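Local coordinates for C24 protein (Bizionia argentinensis JUB59, PDB 6OV6), which probably forms the receptor-binding tip of the long tail fibre of a temperate bacteriophage and binds manganese, at the interface of chains A and B. Residues are numbered along the deposited sequence; one frame, centred on the assembly and turned at random. Chains: chain A/B, C24 protein.

The interface of chains A and B. Residues chain A 26; chain B 22, 25-26, 29.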
loop_
_atom_site.group_PDB
_atom_site.type_symbol
_atom_site.label_atom_id
_atom_site.label_comp_id
_atom_site.label_asym_id
_atom_site.label_seq_id
_atom_site.Cartn_x
_atom_site.Cartn_y
_atom_site.Cartn_z
ATOM N N TYR A 26 -35.879 36.780 20.711
ATOM C CA TYR A 26 -35.027 36.805 19.518
ATOM C C TYR A 26 -33.522 36.927 19.802
ATOM O O TYR A 26 -32.728 36.502 18.956
ATOM C CB TYR A 26 -35.519 37.764 18.399
ATOM C CG TYR A 26 -35.327 39.250 18.666
ATOM C CD1 TYR A 26 -34.066 39.834 18.593
ATOM C CD2 TYR A 26 -36.420 40.089 18.894
ATOM C CE1 TYR A 26 -33.878 41.192 18.839
ATOM C CE2 TYR A 26 -36.246 41.457 19.133
ATOM C CZ TYR A 26 -34.969 42.005 19.096
ATOM O OH TYR A 26 -34.758 43.343 19.338
ATOM N N MET B 22 -36.345 47.105 16.777
ATOM C CA MET B 22 -36.807 45.785 17.239
ATOM C C MET B 22 -37.484 44.962 16.088
ATOM O O MET B 22 -38.520 44.320 16.293
ATOM C CB MET B 22 -37.761 45.960 18.444
ATOM C CG MET B 22 -37.681 44.860 19.479
ATOM S SD MET B 22 -39.194 44.765 20.478
ATOM C CE MET B 22 -40.150 43.630 19.497
ATOM N N ALA B 25 -32.954 44.584 14.178
ATOM C CA ALA B 25 -32.103 43.788 15.071
ATOM C C ALA B 25 -32.235 42.295 14.752
ATOM O O ALA B 25 -31.217 41.639 14.523
ATOM C CB ALA B 25 -32.448 44.049 16.532
ATOM N N TYR B 26 -33.475 41.775 14.693
ATOM C CA TYR B 26 -33.669 40.367 14.366
ATOM C C TYR B 26 -33.518 40.007 12.881
ATOM O O TYR B 26 -33.229 38.843 12.578
ATOM C CB TYR B 26 -34.886 39.702 15.074
ATOM C CG TYR B 26 -36.254 40.052 14.544
ATOM C CD1 TYR B 26 -36.694 39.561 13.322
ATOM C CD2 TYR B 26 -37.147 40.793 15.309
ATOM C CE1 TYR B 26 -37.959 39.864 12.837
ATOM C CE2 TYR B 26 -38.420 41.099 14.836
ATOM C CZ TYR B 26 -38.824 40.620 13.605
ATOM O OH TYR B 26 -40.070 40.920 13.120
ATOM N N PHE B 29 -30.412 37.941 11.452
ATOM C CA PHE B 29 -30.410 36.493 11.614
ATOM C C PHE B 29 -30.637 35.727 10.315
ATOM O O PHE B 29 -30.182 34.595 10.203
ATOM C CB PHE B 29 -31.278 36.027 12.794
ATOM C CG PHE B 29 -30.872 36.631 14.128
ATOM C CD1 PHE B 29 -29.550 36.601 14.556
ATOM C CD2 PHE B 29 -31.817 37.197 14.966
ATOM C CE1 PHE B 29 -29.179 37.156 15.779
ATOM C CE2 PHE B 29 -31.443 37.744 16.198
ATOM C CZ PHE B 29 -30.125 37.706 16.600
#
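A:Tyr26 lays its phenol ring across the N-terminal helix of chain B (residues 21-27), meeting B:Met22, B:Ala25 and B:Tyr26 in a helix-to-helix packing patch in the three-chain assembly of a C24-like protein, the putative receptor-binding tip of a phage long tail fibre. The same tyrosine from two chains meets here in unequal ways. B:Tyr26 offers its CB methylene to one face of the A:Tyr26 ring, in a CH-pi contact 3.9 Å from the ring centroid and displaced toward the rim at CG and CD1. The two rings then stand edge-to-face, with planes 58° apart, and CD2 of B:Tyr26 approaches CD2 of A:Tyr26 at 3.7 Å. With chi1 at 75°, the phenol of B:Tyr26 swings away from that face and leaves its CB directed at the partner ring.

Farther along the ring of A:Tyr26, the CG methylene of B:Met22 lies in the ring plane at the edge, 3.7 Å from CE2. Across the hydroxyl end, the methyl of B:Ala25 comes up from the face that also takes B:Tyr26 CB, 3.9 Å from CE1. The hydroxyl end is thus met at its edge by B:Met22, whose CG comes within 3.3 Å of the A:Tyr26 OH, and from beneath by B:Ala25. At the opposite end B:Phe29, in the following 3-10 helix (residues 28-35), crosses A:Tyr26 nearly at right angles and brings its ring CE2 to 3.3 Å from the backbone O of A:Tyr26.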